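Glycoside Hydrolase (Bacteroides uniformis, PDB 5T99) is a family 2 glycoside hydrolase that probably removes galactose units from agarose-derived sugars, binding the inhibitor galacto-isofagomine in its active-site pocket. Local coordinates at residues T193-T205 with K247-I259. Sequence-based numbering, arbitrary orientation.
With EDO (1,2-ethanediol), chain D; EDO (1,2-ethanediol), chain K; EDO (1,2-ethanediol), chain E.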
loop_
_atom_site.group_PDB
_atom_site.type_symbol
_atom_site.label_atom_id
_atom_site.label_comp_id
_atom_site.label_asym_id
_atom_site.label_seq_id
_atom_site.Cartn_x
_atom_site.Cartn_y
_atom_site.Cartn_z
ATOM N N THR A 193 7.688 28.075 1.971
ATOM C CA THR A 193 8.546 28.336 3.123
ATOM C C THR A 193 8.086 27.461 4.275
ATOM O O THR A 193 6.894 27.431 4.583
ATOM C CB THR A 193 8.489 29.814 3.563
ATOM O OG1 THR A 193 8.944 30.663 2.502
ATOM C CG2 THR A 193 9.371 30.049 4.781
ATOM N N VAL A 194 9.027 26.742 4.889
ATOM C CA VAL A 194 8.754 25.924 6.086
ATOM C C VAL A 194 9.888 26.113 7.079
ATOM O O VAL A 194 11.005 25.658 6.841
ATOM C CB VAL A 194 8.613 24.425 5.760
ATOM C CG1 VAL A 194 8.418 23.611 7.040
ATOM C CG2 VAL A 194 7.464 24.187 4.787
ATOM N N THR A 195 9.597 26.826 8.168
ATOM C CA THR A 195 10.534 27.036 9.277
ATOM C C THR A 195 9.757 26.845 10.568
ATOM O O THR A 195 8.534 26.879 10.566
ATOM C CB THR A 195 11.175 28.452 9.269
ATOM O OG1 THR A 195 10.197 29.439 9.591
ATOM C CG2 THR A 195 11.744 28.797 7.919
ATOM N N LYS A 196 10.474 26.640 11.661
ATOM C CA LYS A 196 9.852 26.513 12.980
ATOM C C LYS A 196 8.940 27.699 13.360
ATOM O O LYS A 196 7.880 27.497 13.948
ATOM C CB LYS A 196 10.923 26.335 14.053
ATOM C CG LYS A 196 10.339 26.046 15.424
ATOM C CD LYS A 196 11.409 25.807 16.468
ATOM C CE LYS A 196 10.807 25.132 17.693
ATOM N NZ LYS A 196 11.397 25.672 18.949
ATOM N N SER A 197 9.376 28.917 13.057
ATOM C CA SER A 197 8.625 30.138 13.379
ATOM C C SER A 197 7.467 30.402 12.449
ATOM O O SER A 197 6.451 30.964 12.870
ATOM C CB SER A 197 9.542 31.366 13.296
ATOM O OG SER A 197 10.522 31.258 14.289
ATOM N N LYS A 198 7.639 30.059 11.175
ATOM C CA LYS A 198 6.667 30.408 10.162
ATOM C C LYS A 198 6.715 29.478 8.953
ATOM O O LYS A 198 7.790 29.219 8.406
ATOM C CB LYS A 198 6.899 31.853 9.701
ATOM C CG LYS A 198 5.987 32.271 8.553
ATOM C CD LYS A 198 5.988 33.766 8.324
ATOM C CE LYS A 198 7.297 34.242 7.751
ATOM N NZ LYS A 198 7.061 35.462 6.949
ATOM N N ALA A 199 5.538 29.011 8.537
ATOM C CA ALA A 199 5.356 28.381 7.241
ATOM C C ALA A 199 4.431 29.260 6.427
ATOM O O ALA A 199 3.597 29.984 6.982
ATOM C CB ALA A 199 4.751 27.000 7.397
ATOM N N VAL A 200 4.596 29.203 5.107
ATOM C CA VAL A 200 3.711 29.883 4.177
ATOM C C VAL A 200 2.986 28.801 3.407
ATOM O O VAL A 200 3.626 27.904 2.859
ATOM C CB VAL A 200 4.494 30.788 3.207
ATOM C CG1 VAL A 200 3.559 31.443 2.192
ATOM C CG2 VAL A 200 5.251 31.848 3.981
ATOM N N VAL A 201 1.653 28.876 3.405
ATOM C CA VAL A 201 0.793 27.938 2.692
ATOM C C VAL A 201 0.264 28.649 1.459
ATOM O O VAL A 201 -0.453 29.634 1.575
ATOM C CB VAL A 201 -0.391 27.499 3.563
ATOM C CG1 VAL A 201 -1.343 26.615 2.770
ATOM C CG2 VAL A 201 0.100 26.774 4.818
ATOM N N GLN A 202 0.631 28.146 0.286
ATOM C CA GLN A 202 0.231 28.713 -0.987
ATOM C C GLN A 202 -0.856 27.815 -1.555
ATOM O O GLN A 202 -0.730 26.592 -1.518
ATOM C CB GLN A 202 1.451 28.784 -1.926
ATOM C CG GLN A 202 1.164 29.267 -3.347
ATOM C CD GLN A 202 2.396 29.248 -4.236
ATOM O OE1 GLN A 202 2.457 28.528 -5.240
ATOM N NE2 GLN A 202 3.373 30.043 -3.884
ATOM N N ILE A 203 -1.926 28.418 -2.069
ATOM C CA ILE A 203 -3.118 27.669 -2.504
ATOM C C ILE A 203 -3.599 28.153 -3.862
ATOM O O ILE A 203 -3.908 29.336 -4.028
ATOM C CB ILE A 203 -4.276 27.793 -1.494
ATOM C CG1 ILE A 203 -3.839 27.293 -0.103
ATOM C CG2 ILE A 203 -5.499 27.014 -1.988
ATOM C CD1 ILE A 203 -4.789 27.672 1.015
ATOM N N GLU A 204 -3.657 27.228 -4.821
ATOM C CA GLU A 204 -4.234 27.487 -6.132
ATOM C C GLU A 204 -5.642 26.924 -6.182
ATOM O O GLU A 204 -5.825 25.732 -5.979
ATOM C CB GLU A 204 -3.408 26.851 -7.251
ATOM C CG GLU A 204 -3.860 27.269 -8.647
ATOM C CD GLU A 204 -3.297 26.367 -9.722
ATOM O OE1 GLU A 204 -2.307 26.762 -10.354
ATOM O OE2 GLU A 204 -3.835 25.262 -9.908
ATOM N N THR A 205 -6.614 27.784 -6.476
ATOM C CA THR A 205 -8.014 27.387 -6.577
ATOM C C THR A 205 -8.442 27.429 -8.051
ATOM O O THR A 205 -8.181 28.406 -8.742
ATOM C CB THR A 205 -8.924 28.321 -5.744
ATOM O OG1 THR A 205 -8.362 28.495 -4.442
ATOM C CG2 THR A 205 -10.328 27.761 -5.599
ATOM N N LYS A 247 -8.284 30.062 -12.775
ATOM C CA LYS A 247 -7.404 29.717 -11.651
ATOM C C LYS A 247 -6.876 30.957 -10.964
ATOM O O LYS A 247 -6.633 31.974 -11.603
ATOM C CB LYS A 247 -6.203 28.897 -12.119
ATOM C CG LYS A 247 -6.542 27.497 -12.609
ATOM C CD LYS A 247 -5.371 26.885 -13.347
ATOM C CE LYS A 247 -5.628 25.426 -13.623
ATOM N NZ LYS A 247 -4.575 24.844 -14.499
ATOM N N THR A 248 -6.655 30.840 -9.662
ATOM C CA THR A 248 -6.134 31.927 -8.863
ATOM C C THR A 248 -5.228 31.369 -7.790
ATOM O O THR A 248 -5.424 30.251 -7.328
ATOM C CB THR A 248 -7.276 32.771 -8.236
ATOM O OG1 THR A 248 -6.725 33.814 -7.420
ATOM C CG2 THR A 248 -8.233 31.899 -7.413
ATOM N N LEU A 249 -4.250 32.182 -7.402
ATOM C CA LEU A 249 -3.233 31.834 -6.425
ATOM C C LEU A 249 -3.177 32.866 -5.304
ATOM O O LEU A 249 -3.222 34.068 -5.550
ATOM C CB LEU A 249 -1.873 31.760 -7.112
ATOM C CG LEU A 249 -1.466 30.389 -7.637
ATOM C CD1 LEU A 249 -0.323 30.526 -8.634
ATOM C CD2 LEU A 249 -1.062 29.477 -6.483
ATOM N N ALA A 250 -3.075 32.376 -4.075
ATOM C CA ALA A 250 -2.925 33.211 -2.889
ATOM C C ALA A 250 -2.056 32.467 -1.880
ATOM O O ALA A 250 -1.831 31.275 -2.026
ATOM C CB ALA A 250 -4.288 33.491 -2.286
ATOM N N TYR A 251 -1.594 33.159 -0.847
ATOM C CA TYR A 251 -0.806 32.530 0.218
ATOM C C TYR A 251 -1.168 33.142 1.564
ATOM O O TYR A 251 -1.680 34.261 1.647
ATOM C CB TYR A 251 0.705 32.674 -0.032
ATOM C CG TYR A 251 1.160 34.095 0.164
ATOM C CD1 TYR A 251 1.709 34.516 1.378
ATOM C CD2 TYR A 251 0.963 35.042 -0.838
ATOM C CE1 TYR A 251 2.080 35.842 1.579
ATOM C CE2 TYR A 251 1.334 36.364 -0.653
ATOM C CZ TYR A 251 1.891 36.755 0.555
ATOM O OH TYR A 251 2.253 38.045 0.726
ATOM N N ILE A 252 -0.867 32.401 2.616
ATOM C CA ILE A 252 -1.118 32.852 3.973
ATOM C C ILE A 252 -0.019 32.319 4.883
ATOM O O ILE A 252 0.464 31.195 4.692
ATOM C CB ILE A 252 -2.522 32.420 4.449
ATOM C CG1 ILE A 252 -2.834 33.009 5.832
ATOM C CG2 ILE A 252 -2.665 30.901 4.458
ATOM C CD1 ILE A 252 -4.291 32.898 6.249
ATOM N N ASN A 253 0.381 33.146 5.850
ATOM C CA ASN A 253 1.375 32.781 6.862
ATOM C C ASN A 253 0.707 31.935 7.952
ATOM O O ASN A 253 -0.425 32.214 8.359
ATOM C CB ASN A 253 1.976 34.032 7.528
ATOM C CG ASN A 253 2.784 34.901 6.573
ATOM O OD1 ASN A 253 3.369 34.430 5.590
ATOM N ND2 ASN A 253 2.838 36.191 6.875
ATOM N N MET A 254 1.412 30.893 8.381
ATOM C CA MET A 254 1.070 30.112 9.567
ATOM C C MET A 254 2.241 30.269 10.522
ATOM O O MET A 254 3.320 29.748 10.268
ATOM C CB MET A 254 0.917 28.622 9.212
ATOM C CG MET A 254 -0.147 28.305 8.177
ATOM S SD MET A 254 -1.775 28.492 8.879
ATOM C CE MET A 254 -1.929 26.962 9.789
ATOM N N LEU A 255 2.041 31.025 11.599
ATOM C CA LEU A 255 3.083 31.180 12.623
ATOM C C LEU A 255 3.114 29.953 13.542
ATOM O O LEU A 255 2.080 29.334 13.793
ATOM C CB LEU A 255 2.887 32.476 13.424
ATOM C CG LEU A 255 2.758 33.783 12.618
ATOM C CD1 LEU A 255 2.715 34.978 13.566
ATOM C CD2 LEU A 255 3.866 33.966 11.581
ATOM N N ASN A 256 4.310 29.597 14.006
ATOM C CA ASN A 256 4.522 28.436 14.884
ATOM C C ASN A 256 3.796 27.178 14.400
ATOM O O ASN A 256 3.060 26.541 15.162
ATOM C CB ASN A 256 4.098 28.791 16.306
ATOM C CG ASN A 256 4.814 30.020 16.822
ATOM O OD1 ASN A 256 4.191 31.057 17.085
ATOM N ND2 ASN A 256 6.134 29.921 16.946
ATOM N N PRO A 257 4.000 26.823 13.115
ATOM C CA PRO A 257 3.255 25.718 12.515
ATOM C C PRO A 257 3.571 24.361 13.149
ATOM O O PRO A 257 4.664 24.159 13.678
ATOM C CB PRO A 257 3.728 25.742 11.059
ATOM C CG PRO A 257 5.126 26.254 11.168
ATOM C CD PRO A 257 5.019 27.343 12.189
ATOM N N ASN A 258 2.589 23.461 13.099
ATOM C CA ASN A 258 2.791 22.059 13.440
ATOM C C ASN A 258 3.378 21.392 12.198
ATOM O O ASN A 258 2.695 21.235 11.182
ATOM C CB ASN A 258 1.479 21.391 13.836
ATOM C CG ASN A 258 0.828 22.030 15.052
ATOM O OD1 ASN A 258 -0.341 22.423 15.014
ATOM N ND2 ASN A 258 1.570 22.131 16.133
ATOM N N ILE A 259 4.661 21.047 12.282
ATOM C CA ILE A 259 5.417 20.526 11.142
ATOM C C ILE A 259 5.065 19.053 10.963
ATOM O O ILE A 259 5.131 18.286 11.926
ATOM C CB ILE A 259 6.946 20.647 11.374
ATOM C CG1 ILE A 259 7.378 22.106 11.607
ATOM C CG2 ILE A 259 7.735 20.028 10.226
ATOM C CD1 ILE A 259 7.229 23.019 10.419
HETATM C C1 EDO D . -1.334 29.222 13.223
HETATM O O1 EDO D . -0.259 28.498 12.625
HETATM C C2 EDO D . -1.729 30.453 12.403
HETATM O O2 EDO D . -0.785 31.531 12.528
HETATM C C1 EDO K . -1.684 24.535 -12.433
HETATM O O1 EDO K . -1.331 25.871 -12.820
HETATM C C2 EDO K . -0.561 23.538 -12.693
HETATM O O2 EDO K . -1.072 22.348 -13.308
HETATM C C1 EDO E . 0.201 28.956 18.051
HETATM O O1 EDO E . -0.826 28.712 17.076
HETATM C C2 EDO E . 0.468 30.459 18.162
HETATM O O2 EDO E . 1.166 30.956 17.007
HETATM O O HOH W 1 6.845 25.165 14.624
#
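Ala199 and Met254 form one of four hydrogen-bonded antiparallel pairs joining strands 198-205 and 247-255, and illustrate how backbone pairing sets side-chain neighbours. Met254 N reaches Ala199 O at 2.7 Å in a nearly straight bond (174°), and reciprocal bonds recur at Val201 with Ile252, Ile203 with Ala250 and Thr205 with Thr248. Past the Lys198-Leu255 pair, at the other end, Asn256 N donates to Ser197 O from well above the carbonyl plane, and a water bridges Lys196 O and Pro257 O.

Apolar contacts on the face of Ala199, Val201 and Met254 include Val201 CG2 against Met254 CG (3.7 Å); Met254, its chain bent at chi2 and chi3, also touches Ile223 of strand 215-224. In the turn after strand 247-255, Pro257 CG approaches Ala199 CB, and Ile259 CD1 meets Val194 CG1 (3.6 Å).

On the other face Val200 CG1 meets Tyr251 CD1 obliquely (3.7 Å), while its CG2 neighbours Asn253 OD1. Glu204, with CG anti to its amide nitrogen (chi1 -172°), lays CB against Leu249 CD2 (3.6 Å); its OE1 accepts a hydrogen bond from an ethanediol, probably from the crystallisation liquor, and OE2 lies 4.7 Å from Lys247 NZ, near but not in contact. A glycine in its place would probably open a gap beside Leu249 CD2 and remove one opposite charge from near Lys247.

With strand 180-194, these strands make a three-stranded sheet facing strands 215-224 and 230-240, consistent with the immunoglobulin-like beta-sandwich of family 2 glycoside hydrolases.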